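Local coordinates for arfgap-like finger domain containing protein (Cryptosporidium parvum Iowa II, PDB 2OWA) that probably acts, through this zinc-finger ArfGAP domain, as a GTPase-activating protein for the small GTPase Arf, and binds a zinc ion, at residues 53-58 against 89-94; 102-107 against 126-131; 47-52 against 76-81; 15-20 against 81-86. All blocks are in the same frame, centred on the assembly; numbering follows the deposited sequence.

Contact 1: residues 53-58 against 89-94; sequences SFAVFI and LVRMDI
Met92 reaches from helix 86-94 to the Phe57 ring and lays its methyl on it: CE stands over one face, 3.9 Å from the ring centroid and displaced toward the rim at CE2 and CZ, a CH-pi contact. The thioether sulphur rests against the backbone of the preceding turn, with SD 3.6 Å from Ala55 CA. Bends at chi2 (-46°) and chi3 (-64°) fold the Met92 chain so that sulphur and methyl serve these two neighbours in turn. Ala55 CB points at the helix and packs on the carbonyl oxygen of Arg91, 3.6 Å from Arg91 O.

Beside this apolar patch the contact becomes polar. Arg91 NH2 donates to Ser53 O at 2.8 Å in an almost straight bond (177°), with the acceptor lying in the guanidinium plane. Here the chain doubles back between strands 49-51 and 56-58 of the small antiparallel sheet in the ArfGAP zinc-finger domain; Ala55 and Val56 both face Ser51 in a G1 bulge, with Ala55 in the left-handed conformation at its first position.

Further out, Arg91 is held by more than this bond: NE donates to Leu52 O, NH2 also bonds Lys129 O of helix 123-135, and NH1 forms a salt bridge with Asp133 of the same helix. The backbone N of Phe57 is bonded to Asn97 OD1, and the Phe57 side chain lies about 7 Å from that of the zinc ligand Cys39.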
loop_
_atom_site.group_PDB
_atom_site.type_symbol
_atom_site.label_atom_id
_atom_site.label_comp_id
_atom_site.label_asym_id
_atom_site.label_seq_id
_atom_site.Cartn_x
_atom_site.Cartn_y
_atom_site.Cartn_z
ATOM N N SER A 53 -1.193 -1.313 4.962
ATOM C CA SER A 53 -2.595 -1.269 5.457
ATOM C C SER A 53 -3.631 -1.216 4.343
ATOM O O SER A 53 -4.596 -1.968 4.341
ATOM C CB SER A 53 -2.797 -0.038 6.374
ATOM O OG SER A 53 -1.714 0.092 7.300
ATOM N N PHE A 54 -3.416 -0.308 3.397
ATOM C CA PHE A 54 -4.335 -0.110 2.271
ATOM C C PHE A 54 -3.799 -0.725 0.989
ATOM O O PHE A 54 -4.417 -0.620 -0.056
ATOM C CB PHE A 54 -4.605 1.393 2.132
ATOM C CG PHE A 54 -4.919 2.033 3.444
ATOM C CD1 PHE A 54 -6.130 1.748 4.101
ATOM C CD2 PHE A 54 -4.002 2.887 4.053
ATOM C CE1 PHE A 54 -6.421 2.320 5.346
ATOM C CE2 PHE A 54 -4.283 3.456 5.275
ATOM C CZ PHE A 54 -5.481 3.188 5.918
ATOM N N ALA A 55 -2.640 -1.386 1.088
ATOM C CA ALA A 55 -1.911 -1.863 -0.090
ATOM C C ALA A 55 -1.842 -0.793 -1.177
ATOM O O ALA A 55 -2.181 -1.039 -2.326
ATOM C CB ALA A 55 -2.538 -3.159 -0.635
ATOM N N VAL A 56 -1.413 0.414 -0.814
ATOM C CA VAL A 56 -1.213 1.462 -1.805
ATOM C C VAL A 56 0.285 1.809 -1.908
ATOM O O VAL A 56 1.018 1.698 -0.930
ATOM C CB VAL A 56 -2.054 2.724 -1.522
ATOM C CG1 VAL A 56 -3.604 2.406 -1.684
ATOM C CG2 VAL A 56 -1.749 3.255 -0.133
ATOM N N PHE A 57 0.706 2.231 -3.096
ATOM C CA PHE A 57 2.053 2.804 -3.312
ATOM C C PHE A 57 2.037 4.327 -3.246
ATOM O O PHE A 57 1.151 4.964 -3.830
ATOM C CB PHE A 57 2.624 2.392 -4.661
ATOM C CG PHE A 57 2.889 0.946 -4.763
ATOM C CD1 PHE A 57 4.118 0.433 -4.389
ATOM C CD2 PHE A 57 1.885 0.074 -5.223
ATOM C CE1 PHE A 57 4.365 -0.963 -4.473
ATOM C CE2 PHE A 57 2.113 -1.287 -5.313
ATOM C CZ PHE A 57 3.360 -1.811 -4.960
ATOM N N ILE A 58 3.035 4.885 -2.566
ATOM C CA ILE A 58 3.101 6.330 -2.248
ATOM C C ILE A 58 4.552 6.809 -2.415
ATOM O O ILE A 58 5.446 5.997 -2.346
ATOM C CB ILE A 58 2.610 6.611 -0.797
ATOM C CG1 ILE A 58 3.373 5.757 0.255
ATOM C CG2 ILE A 58 1.042 6.467 -0.715
ATOM C CD1 ILE A 58 2.961 6.054 1.700
ATOM N N LEU A 89 3.425 -9.659 0.497
ATOM C CA LEU A 89 3.505 -9.571 -0.947
ATOM C C LEU A 89 2.166 -9.869 -1.572
ATOM O O LEU A 89 1.706 -9.116 -2.451
ATOM C CB LEU A 89 4.621 -10.450 -1.520
ATOM C CG LEU A 89 6.040 -10.230 -0.982
ATOM C CD1 LEU A 89 6.987 -11.022 -1.907
ATOM C CD2 LEU A 89 6.410 -8.690 -1.009
ATOM N N VAL A 90 1.514 -10.921 -1.097
ATOM C CA VAL A 90 0.182 -11.310 -1.618
ATOM C C VAL A 90 -0.778 -10.139 -1.443
ATOM O O VAL A 90 -1.600 -9.852 -2.329
ATOM C CB VAL A 90 -0.372 -12.525 -0.870
ATOM C CG1 VAL A 90 -1.844 -12.844 -1.340
ATOM C CG2 VAL A 90 0.593 -13.737 -1.021
ATOM N N ARG A 91 -0.682 -9.478 -0.285
ATOM C CA ARG A 91 -1.549 -8.355 0.055
ATOM C C ARG A 91 -1.377 -7.211 -0.931
ATOM O O ARG A 91 -2.361 -6.677 -1.420
ATOM C CB ARG A 91 -1.326 -7.855 1.508
ATOM C CG ARG A 91 -2.199 -6.638 1.854
ATOM C CD ARG A 91 -1.962 -6.157 3.269
ATOM N NE ARG A 91 -2.986 -5.236 3.758
ATOM C CZ ARG A 91 -4.062 -5.617 4.449
ATOM N NH1 ARG A 91 -4.258 -6.901 4.730
ATOM N NH2 ARG A 91 -4.932 -4.721 4.892
ATOM N N MET A 92 -0.130 -6.862 -1.249
ATOM C CA MET A 92 0.154 -5.867 -2.250
ATOM C C MET A 92 -0.365 -6.263 -3.644
ATOM O O MET A 92 -0.780 -5.418 -4.421
ATOM C CB MET A 92 1.665 -5.595 -2.291
ATOM C CG MET A 92 2.215 -4.826 -1.075
ATOM S SD MET A 92 1.307 -3.380 -0.504
ATOM C CE MET A 92 1.459 -2.290 -1.903
ATOM N N ASP A 93 -0.347 -7.565 -3.915
ATOM C CA ASP A 93 -0.715 -8.123 -5.198
ATOM C C ASP A 93 -2.227 -8.015 -5.397
ATOM O O ASP A 93 -2.679 -7.610 -6.482
ATOM C CB ASP A 93 -0.264 -9.588 -5.276
ATOM C CG ASP A 93 -0.297 -10.146 -6.712
ATOM O OD1 ASP A 93 -0.712 -9.426 -7.655
ATOM O OD2 ASP A 93 0.091 -11.337 -6.883
ATOM N N ILE A 94 -3.003 -8.328 -4.356
ATOM C CA ILE A 94 -4.489 -8.238 -4.466
ATOM C C ILE A 94 -5.039 -6.824 -4.272
ATOM O O ILE A 94 -6.209 -6.552 -4.615
ATOM C CB ILE A 94 -5.230 -9.235 -3.537
ATOM C CG1 ILE A 94 -4.914 -8.960 -2.061
ATOM C CG2 ILE A 94 -4.903 -10.676 -3.899
ATOM C CD1 ILE A 94 -5.989 -8.263 -1.346
#

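Contact 2: residues 102-107 against 126-131; sequences NYFKQV and RQYKQI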
loop_
_atom_site.group_PDB
_atom_site.type_symbol
_atom_site.label_atom_id
_atom_site.label_comp_id
_atom_site.label_asym_id
_atom_site.label_seq_id
_atom_site.Cartn_x
_atom_site.Cartn_y
_atom_site.Cartn_z
ATOM N N ASN A 102 -10.702 2.953 -6.393
ATOM C CA ASN A 102 -12.058 2.573 -6.737
ATOM C C ASN A 102 -12.926 2.530 -5.491
ATOM O O ASN A 102 -14.014 3.088 -5.482
ATOM C CB ASN A 102 -12.122 1.226 -7.505
ATOM C CG ASN A 102 -13.571 0.698 -7.647
ATOM O OD1 ASN A 102 -14.444 1.396 -8.143
ATOM N ND2 ASN A 102 -13.816 -0.525 -7.196
ATOM N N TYR A 103 -12.435 1.860 -4.440
ATOM C CA TYR A 103 -13.170 1.770 -3.205
ATOM C C TYR A 103 -13.447 3.156 -2.584
ATOM O O TYR A 103 -14.600 3.474 -2.265
ATOM C CB TYR A 103 -12.450 0.864 -2.207
ATOM C CG TYR A 103 -13.112 0.832 -0.845
ATOM C CD1 TYR A 103 -14.180 -0.016 -0.596
ATOM C CD2 TYR A 103 -12.682 1.686 0.188
ATOM C CE1 TYR A 103 -14.784 -0.053 0.632
ATOM C CE2 TYR A 103 -13.290 1.651 1.427
ATOM C CZ TYR A 103 -14.340 0.787 1.631
ATOM O OH TYR A 103 -14.949 0.742 2.834
ATOM N N PHE A 104 -12.395 3.944 -2.424
ATOM C CA PHE A 104 -12.485 5.278 -1.786
ATOM C C PHE A 104 -13.325 6.303 -2.561
ATOM O O PHE A 104 -14.122 7.002 -1.947
ATOM C CB PHE A 104 -11.098 5.829 -1.357
ATOM C CG PHE A 104 -10.511 5.109 -0.157
ATOM C CD1 PHE A 104 -11.190 5.107 1.066
ATOM C CD2 PHE A 104 -9.281 4.426 -0.255
ATOM C CE1 PHE A 104 -10.672 4.416 2.185
ATOM C CE2 PHE A 104 -8.734 3.751 0.831
ATOM C CZ PHE A 104 -9.441 3.730 2.067
ATOM N N LYS A 105 -13.191 6.364 -3.888
ATOM C CA LYS A 105 -14.050 7.254 -4.673
ATOM C C LYS A 105 -15.532 6.897 -4.476
ATOM O O LYS A 105 -16.356 7.784 -4.529
ATOM C CB LYS A 105 -13.723 7.240 -6.176
ATOM C CG LYS A 105 -12.328 7.764 -6.583
ATOM C CD LYS A 105 -12.170 7.687 -8.120
ATOM C CE LYS A 105 -10.840 8.296 -8.624
ATOM N NZ LYS A 105 -10.538 9.731 -8.154
ATOM N N GLN A 106 -15.861 5.607 -4.292
ATOM C CA GLN A 106 -17.257 5.209 -3.994
ATOM C C GLN A 106 -17.700 5.580 -2.576
ATOM O O GLN A 106 -18.778 6.162 -2.391
ATOM C CB GLN A 106 -17.511 3.704 -4.239
ATOM C CG GLN A 106 -17.018 3.179 -5.597
ATOM C CD GLN A 106 -17.898 2.064 -6.197
ATOM O OE1 GLN A 106 -19.084 1.913 -5.832
ATOM N NE2 GLN A 106 -17.317 1.284 -7.135
ATOM N N VAL A 107 -16.883 5.247 -1.572
ATOM C CA VAL A 107 -17.300 5.409 -0.187
ATOM C C VAL A 107 -17.017 6.821 0.379
ATOM O O VAL A 107 -17.754 7.304 1.258
ATOM C CB VAL A 107 -16.780 4.286 0.762
ATOM C CG1 VAL A 107 -17.144 2.895 0.220
ATOM C CG2 VAL A 107 -15.316 4.408 1.021
ATOM N N ARG A 126 -10.545 1.810 7.735
ATOM C CA ARG A 126 -10.532 0.585 8.556
ATOM C C ARG A 126 -11.269 -0.548 7.838
ATOM O O ARG A 126 -10.735 -1.629 7.733
ATOM C CB ARG A 126 -11.135 0.848 9.927
ATOM C CG ARG A 126 -11.157 -0.367 10.851
ATOM N N GLN A 127 -12.460 -0.253 7.319
ATOM C CA GLN A 127 -13.277 -1.158 6.552
ATOM C C GLN A 127 -12.594 -1.730 5.292
ATOM O O GLN A 127 -12.678 -2.941 5.011
ATOM C CB GLN A 127 -14.547 -0.445 6.152
ATOM C CG GLN A 127 -15.784 -1.058 6.767
ATOM C CD GLN A 127 -16.842 -0.035 7.074
ATOM O OE1 GLN A 127 -17.148 0.826 6.251
ATOM N NE2 GLN A 127 -17.410 -0.117 8.268
ATOM N N TYR A 128 -11.904 -0.868 4.553
ATOM C CA TYR A 128 -11.119 -1.335 3.382
ATOM C C TYR A 128 -9.940 -2.231 3.794
ATOM O O TYR A 128 -9.665 -3.223 3.126
ATOM C CB TYR A 128 -10.672 -0.156 2.512
ATOM C CG TYR A 128 -9.948 -0.564 1.263
ATOM C CD1 TYR A 128 -10.646 -1.141 0.180
ATOM C CD2 TYR A 128 -8.569 -0.433 1.180
ATOM C CE1 TYR A 128 -9.971 -1.538 -0.969
ATOM C CE2 TYR A 128 -7.880 -0.833 0.037
ATOM C CZ TYR A 128 -8.583 -1.370 -1.022
ATOM O OH TYR A 128 -7.900 -1.764 -2.124
ATOM N N LYS A 129 -9.241 -1.867 4.869
ATOM C CA LYS A 129 -8.145 -2.663 5.431
ATOM C C LYS A 129 -8.637 -4.107 5.761
ATOM O O LYS A 129 -7.954 -5.086 5.459
ATOM C CB LYS A 129 -7.614 -1.962 6.689
ATOM C CG LYS A 129 -6.172 -2.241 7.126
ATOM C CD LYS A 129 -6.078 -3.029 8.441
ATOM C CE LYS A 129 -4.674 -2.885 9.101
ATOM N NZ LYS A 129 -4.473 -1.642 9.989
ATOM N N GLN A 130 -9.840 -4.204 6.337
ATOM C CA GLN A 130 -10.506 -5.479 6.615
ATOM C C GLN A 130 -10.943 -6.254 5.393
ATOM O O GLN A 130 -10.957 -7.461 5.450
ATOM C CB GLN A 130 -11.726 -5.283 7.534
ATOM C CG GLN A 130 -11.342 -5.093 8.989
ATOM C CD GLN A 130 -12.557 -5.070 9.930
ATOM O OE1 GLN A 130 -12.541 -4.392 10.943
ATOM N NE2 GLN A 130 -13.614 -5.801 9.574
ATOM N N ILE A 131 -11.339 -5.576 4.317
ATOM C CA ILE A 131 -11.656 -6.233 3.028
ATOM C C ILE A 131 -10.407 -6.945 2.504
ATOM O O ILE A 131 -10.460 -8.095 2.026
ATOM C CB ILE A 131 -12.195 -5.219 1.951
ATOM C CG1 ILE A 131 -13.571 -4.649 2.366
ATOM C CG2 ILE A 131 -12.275 -5.854 0.550
ATOM C CD1 ILE A 131 -13.961 -3.382 1.598
HETATM O O HOH W 1 -16.826 2.931 4.325
#
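Gln127 meets Tyr103 first: its CB lies 3.5 Å from Tyr103 OH, and a water spans the polar ends, donating to Gln127 OE1 at 2.9 Å and bonded to Tyr103 OH as well. Tyr128, the next residue, carries most of the contact. Its CD1 sits over one face of the Tyr103 ring, 3.3 Å from Tyr103 CG, while its CB lies 3.4 Å from Tyr103 CE2. Both tyrosines set CG anti to the backbone N, toward the other helix, and lie alongside each other pointing opposite ways, an oblique pair with ring planes 33° apart. Phe104 completes an aromatic cluster: its CZ approaches Tyr128 CB at 4.1 Å, and these two side chains cross at about a right angle. A turn further on, Ile131 brings CD1 to 3.6 Å from Tyr103 CE1. The Tyr103 ring is also packed from within its own helix, for Val107 CG1 lies over the face opposite Tyr128.

The axes of these segments of helices 97-107 and 123-135 run roughly antiparallel, 144° apart and 11.2 Å at closest approach, a spacing filled by the aromatic rings. Tyr119 of helix 118-121 meets the Phe104 ring, and Lys129 O, just after Tyr128, bonds Arg91 of helix 86-94.

Contact 3: residues 47-52 against 76-81; sequences PTWLSL and VRSSDL
Strands 49-51 and 76-78 pair antiparallel here, the central strand of the three-stranded sheet of the ArfGAP zinc-finger domain against one of its outer strands. Leu50 and Arg77 form the hydrogen-bonded pair: Leu50 N donates to Arg77 O at 2.8 Å, and Arg77 N returns a bond to Leu50 O at 3.1 Å. Trp49 with Ser78 and Ser51 with Val76 are the flanking non-hydrogen-bonded pairs.

On the face bearing Trp49, the indole lies across the neighbouring strand. Ser78 CB sits over its six-membered ring, 3.6 Å from the centroid and only 2° off the normal, while Val76 CG1 approaches Trp49 CE3 at 3.7 Å. On the side of Leu50, its CD1 packs on Arg77 CB and its CD2 lies 3.7 Å from Ser79 CB. Arg67 of helix 60-67 adds a cation-pi contact to Trp49.

Just beyond the strands Ser79 grips Thr48 O twice, through its backbone N at 2.8 Å and its hydroxyl OG at 2.7 Å. With chi1 at 75°, OG lies between the backbone N and carbonyl carbon, close to its own N-H. The double donation pins the chain where regular pairing ends, and because Ser79 OG is also bonded to Arg31 NH1, that charge would probably polarise the hydroxyl and strengthen its donation.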
loop_
_atom_site.group_PDB
_atom_site.type_symbol
_atom_site.label_atom_id
_atom_site.label_comp_id
_atom_site.label_asym_id
_atom_site.label_seq_id
_atom_site.Cartn_x
_atom_site.Cartn_y
_atom_site.Cartn_z
ATOM N N PRO A 47 5.981 5.918 -7.658
ATOM C CA PRO A 47 6.189 5.837 -6.207
ATOM C C PRO A 47 6.775 4.460 -5.822
ATOM O O PRO A 47 6.437 3.434 -6.437
ATOM C CB PRO A 47 4.771 5.988 -5.646
ATOM C CG PRO A 47 3.909 5.336 -6.717
ATOM C CD PRO A 47 4.546 5.826 -8.007
ATOM N N THR A 48 7.656 4.436 -4.832
ATOM C CA THR A 48 8.321 3.187 -4.464
ATOM C C THR A 48 8.119 2.855 -3.000
ATOM O O THR A 48 8.498 1.783 -2.557
ATOM C CB THR A 48 9.850 3.209 -4.805
ATOM O OG1 THR A 48 10.473 4.204 -4.005
ATOM C CG2 THR A 48 10.063 3.538 -6.278
ATOM N N TRP A 49 7.529 3.768 -2.243
ATOM C CA TRP A 49 7.130 3.480 -0.875
ATOM C C TRP A 49 5.721 2.896 -0.887
ATOM O O TRP A 49 5.075 2.845 -1.936
ATOM C CB TRP A 49 7.225 4.733 0.019
ATOM C CG TRP A 49 8.616 5.088 0.286
ATOM C CD1 TRP A 49 9.497 5.667 -0.600
ATOM C CD2 TRP A 49 9.367 4.840 1.490
ATOM N NE1 TRP A 49 10.733 5.787 -0.020
ATOM C CE2 TRP A 49 10.684 5.319 1.264
ATOM C CE3 TRP A 49 9.060 4.264 2.734
ATOM C CZ2 TRP A 49 11.695 5.254 2.242
ATOM C CZ3 TRP A 49 10.077 4.199 3.728
ATOM C CH2 TRP A 49 11.384 4.692 3.456
ATOM N N LEU A 50 5.263 2.420 0.267
ATOM C CA LEU A 50 3.952 1.798 0.340
ATOM C C LEU A 50 3.307 1.891 1.750
ATOM O O LEU A 50 3.997 2.043 2.756
ATOM C CB LEU A 50 4.005 0.347 -0.232
ATOM C CG LEU A 50 4.886 -0.706 0.444
ATOM C CD1 LEU A 50 4.118 -1.294 1.643
ATOM C CD2 LEU A 50 5.223 -1.810 -0.544
ATOM N N SER A 51 1.976 1.865 1.809
ATOM C CA SER A 51 1.289 1.597 3.093
ATOM C C SER A 51 0.736 0.176 2.957
ATOM O O SER A 51 -0.120 -0.079 2.071
ATOM C CB SER A 51 0.147 2.589 3.344
ATOM O OG SER A 51 -0.602 2.185 4.481
ATOM N N LEU A 52 1.241 -0.759 3.771
ATOM C CA LEU A 52 0.731 -2.114 3.697
ATOM C C LEU A 52 -0.752 -2.157 4.024
ATOM O O LEU A 52 -1.474 -2.897 3.397
ATOM C CB LEU A 52 1.479 -3.080 4.615
ATOM C CG LEU A 52 2.696 -3.709 3.929
ATOM C CD1 LEU A 52 3.633 -4.294 4.989
ATOM C CD2 LEU A 52 2.293 -4.760 2.825
ATOM N N VAL A 76 4.068 1.609 7.070
ATOM C CA VAL A 76 4.794 2.102 5.894
ATOM C C VAL A 76 6.081 1.311 5.697
ATOM O O VAL A 76 6.783 1.030 6.664
ATOM C CB VAL A 76 5.100 3.632 6.040
ATOM C CG1 VAL A 76 6.097 4.134 4.993
ATOM C CG2 VAL A 76 3.816 4.419 6.033
ATOM N N ARG A 77 6.344 0.944 4.443
ATOM C CA ARG A 77 7.580 0.278 4.016
ATOM C C ARG A 77 8.069 0.865 2.709
ATOM O O ARG A 77 7.303 1.431 1.950
ATOM C CB ARG A 77 7.357 -1.247 3.794
ATOM C CG ARG A 77 7.019 -2.044 5.061
ATOM C CD ARG A 77 8.237 -1.980 5.962
ATOM N NE ARG A 77 8.177 -2.782 7.183
ATOM C CZ ARG A 77 7.933 -2.290 8.404
ATOM N NH1 ARG A 77 7.622 -0.993 8.590
ATOM N NH2 ARG A 77 7.958 -3.119 9.444
ATOM N N SER A 78 9.360 0.691 2.452
ATOM C CA SER A 78 9.933 0.990 1.167
ATOM C C SER A 78 9.937 -0.299 0.337
ATOM O O SER A 78 10.525 -1.303 0.764
ATOM C CB SER A 78 11.366 1.480 1.378
ATOM O OG SER A 78 11.995 1.542 0.128
ATOM N N SER A 79 9.297 -0.296 -0.838
ATOM C CA SER A 79 9.290 -1.518 -1.658
ATOM C C SER A 79 10.675 -1.916 -2.206
ATOM O O SER A 79 10.926 -3.076 -2.512
ATOM C CB SER A 79 8.212 -1.467 -2.761
ATOM O OG SER A 79 8.577 -0.620 -3.835
ATOM N N ASP A 80 11.538 -0.917 -2.292
ATOM C CA ASP A 80 12.915 -0.963 -2.741
ATOM C C ASP A 80 13.912 -1.520 -1.758
ATOM O O ASP A 80 14.958 -1.994 -2.145
ATOM C CB ASP A 80 13.378 0.494 -2.924
ATOM C CG ASP A 80 13.253 0.962 -4.303
ATOM O OD1 ASP A 80 13.451 2.171 -4.502
ATOM O OD2 ASP A 80 12.981 0.126 -5.191
ATOM N N LEU A 81 13.637 -1.376 -0.481
ATOM C CA LEU A 81 14.710 -1.451 0.497
ATOM C C LEU A 81 14.388 -2.356 1.673
ATOM O O LEU A 81 15.279 -3.043 2.187
ATOM C CB LEU A 81 15.008 -0.036 0.980
#

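Contact 4: residues 15-20 against 81-86; sequences KGFVSD and LDKFTP
Lys83 NZ and Asp20 OD1 form a salt bridge at 2.7 Å, the ammonium group coming from above the carboxylate plane, 48° out of it. A bend at chi2 (-57°) turns Lys83 CD back, to 3.7 Å from Asp20 OD1. Waters extend this polar patch: one donates to Val18 O and accepts from Lys83 NZ, a second links Val18 O to Phe84 N, and a third donates to both Asp20 OD1 and Asp82 O. The direct backbone link is Val18 N to Phe84 O, 3.0 Å.

Around these bonds the side chains close up. Lys83 CB stands over the centre of the Phe17 ring, 3.4 Å from the centroid, in a CH-pi contact, and the two side chains cross at about a right angle. Val18 CG1 meets Pro86 CG at 3.7 Å. Gly16 O faces Thr85 and Pro86 and lies 3.4 Å from Pro86 CD.

Both segments lead into helices, with Ser19 and Thr85 at the N-cap positions. The contact thus joins the starts of helices 20-32 and 86-94: Val18 and Phe84 both pack on Leu89 of the latter, and the Phe84 ring meets Phe27 of the former edge-to-face.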
loop_
_atom_site.group_PDB
_atom_site.type_symbol
_atom_site.label_atom_id
_atom_site.label_comp_id
_atom_site.label_asym_id
_atom_site.label_seq_id
_atom_site.Cartn_x
_atom_site.Cartn_y
_atom_site.Cartn_z
ATOM N N LYS A 15 13.694 -14.905 10.015
ATOM C CA LYS A 15 12.836 -13.849 10.551
ATOM C C LYS A 15 11.489 -13.860 9.827
ATOM O O LYS A 15 10.575 -13.135 10.222
ATOM C CB LYS A 15 13.494 -12.476 10.448
ATOM C CG LYS A 15 14.819 -12.373 11.219
ATOM C CD LYS A 15 15.457 -11.025 11.073
ATOM C CE LYS A 15 16.799 -10.968 11.812
ATOM N NZ LYS A 15 17.095 -9.512 11.952
ATOM N N GLY A 16 11.389 -14.695 8.786
ATOM C CA GLY A 16 10.156 -14.907 8.030
ATOM C C GLY A 16 10.076 -14.079 6.754
ATOM O O GLY A 16 9.009 -13.969 6.156
ATOM N N PHE A 17 11.225 -13.543 6.331
ATOM C CA PHE A 17 11.308 -12.598 5.200
ATOM C C PHE A 17 11.710 -13.289 3.897
ATOM O O PHE A 17 12.601 -14.112 3.895
ATOM C CB PHE A 17 12.363 -11.529 5.459
ATOM C CG PHE A 17 12.026 -10.592 6.572
ATOM C CD1 PHE A 17 10.785 -9.965 6.623
ATOM C CD2 PHE A 17 12.974 -10.308 7.561
ATOM C CE1 PHE A 17 10.482 -9.071 7.636
ATOM C CE2 PHE A 17 12.691 -9.422 8.567
ATOM C CZ PHE A 17 11.453 -8.808 8.624
ATOM N N VAL A 18 11.044 -12.939 2.805
ATOM C CA VAL A 18 11.510 -13.351 1.474
ATOM C C VAL A 18 12.883 -12.734 1.171
ATOM O O VAL A 18 13.262 -11.728 1.790
ATOM C CB VAL A 18 10.491 -13.037 0.350
ATOM C CG1 VAL A 18 9.144 -13.674 0.649
ATOM C CG2 VAL A 18 10.326 -11.503 0.105
ATOM N N SER A 19 13.613 -13.318 0.215
ATOM C CA SER A 19 14.921 -12.780 -0.212
ATOM C C SER A 19 14.774 -11.406 -0.839
ATOM O O SER A 19 13.701 -11.063 -1.313
ATOM C CB SER A 19 15.583 -13.717 -1.224
ATOM O OG SER A 19 14.711 -13.980 -2.322
ATOM N N ASP A 20 15.843 -10.614 -0.853
ATOM C CA ASP A 20 15.802 -9.307 -1.526
ATOM C C ASP A 20 15.469 -9.449 -3.006
ATOM O O ASP A 20 14.938 -8.543 -3.605
ATOM C CB ASP A 20 17.152 -8.554 -1.394
ATOM C CG ASP A 20 17.407 -8.054 0.023
ATOM O OD1 ASP A 20 16.452 -7.924 0.813
ATOM O OD2 ASP A 20 18.583 -7.776 0.349
ATOM N N LEU A 81 13.637 -1.376 -0.481
ATOM C CA LEU A 81 14.710 -1.451 0.497
ATOM C C LEU A 81 14.388 -2.356 1.673
ATOM O O LEU A 81 15.279 -3.043 2.187
ATOM C CB LEU A 81 15.008 -0.036 0.980
ATOM N N ASP A 82 13.124 -2.346 2.100
ATOM C CA ASP A 82 12.684 -3.081 3.281
ATOM C C ASP A 82 12.514 -4.596 3.057
ATOM O O ASP A 82 12.445 -5.068 1.912
ATOM C CB ASP A 82 11.390 -2.460 3.825
ATOM C CG ASP A 82 11.657 -1.234 4.719
ATOM O OD1 ASP A 82 12.254 -1.458 5.805
ATOM O OD2 ASP A 82 11.280 -0.078 4.359
ATOM N N LYS A 83 12.463 -5.346 4.164
ATOM C CA LYS A 83 12.165 -6.768 4.153
ATOM C C LYS A 83 10.624 -6.967 4.216
ATOM O O LYS A 83 9.917 -6.187 4.834
ATOM C CB LYS A 83 12.837 -7.469 5.352
ATOM C CG LYS A 83 14.396 -7.299 5.495
ATOM C CD LYS A 83 15.041 -7.794 4.247
ATOM C CE LYS A 83 16.219 -8.726 4.491
ATOM N NZ LYS A 83 16.659 -9.258 3.151
ATOM N N PHE A 84 10.134 -7.991 3.538
ATOM C CA PHE A 84 8.702 -8.306 3.482
ATOM C C PHE A 84 8.505 -9.801 3.824
ATOM O O PHE A 84 9.359 -10.598 3.482
ATOM C CB PHE A 84 8.169 -7.992 2.083
ATOM C CG PHE A 84 8.074 -6.513 1.799
ATOM C CD1 PHE A 84 6.880 -5.827 2.016
ATOM C CD2 PHE A 84 9.205 -5.803 1.371
ATOM C CE1 PHE A 84 6.803 -4.424 1.758
ATOM C CE2 PHE A 84 9.141 -4.408 1.139
ATOM C CZ PHE A 84 7.954 -3.735 1.339
ATOM N N THR A 85 7.397 -10.150 4.489
ATOM C CA THR A 85 6.939 -11.525 4.584
ATOM C C THR A 85 6.148 -11.898 3.324
ATOM O O THR A 85 5.685 -11.008 2.581
ATOM C CB THR A 85 6.078 -11.785 5.827
ATOM O OG1 THR A 85 4.820 -11.126 5.664
ATOM C CG2 THR A 85 6.794 -11.313 7.087
ATOM N N PRO A 86 6.016 -13.211 3.056
ATOM C CA PRO A 86 5.308 -13.657 1.867
ATOM C C PRO A 86 3.834 -13.200 1.843
ATOM O O PRO A 86 3.337 -12.806 0.793
ATOM C CB PRO A 86 5.420 -15.199 1.942
ATOM C CG PRO A 86 6.651 -15.444 2.776
ATOM C CD PRO A 86 6.541 -14.349 3.836
HETATM O O HOH W 2 15.475 -11.988 3.405
HETATM O O HOH W 3 12.434 -9.241 1.879
HETATM O O HOH W 4 14.100 -7.244 0.909
#

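How the contacts relate
From the N terminus, contact 4 opens first, at 15-20, and closes with 81-86, joining the leader of helix 20-32 to that of helix 86-94. Contact 3 nests inside this loop, pairing strand 49-51 with strand 76-78; the two share Leu81, and Phe84 packs on Leu50 and Arg77. Contact 1 opens at 53-58, inside both loops, and closes only at 89-94, so it crosses contacts 3 and 4 and brings helix 86-94 onto the turn and strand beside strand 49-51. Contact 2 follows in series, joining helices 97-107 and 123-135. It touches contact 1 where Phe54 O packs on Tyr128 CE2, but stands about 27 Å from contact 4, centre to centre.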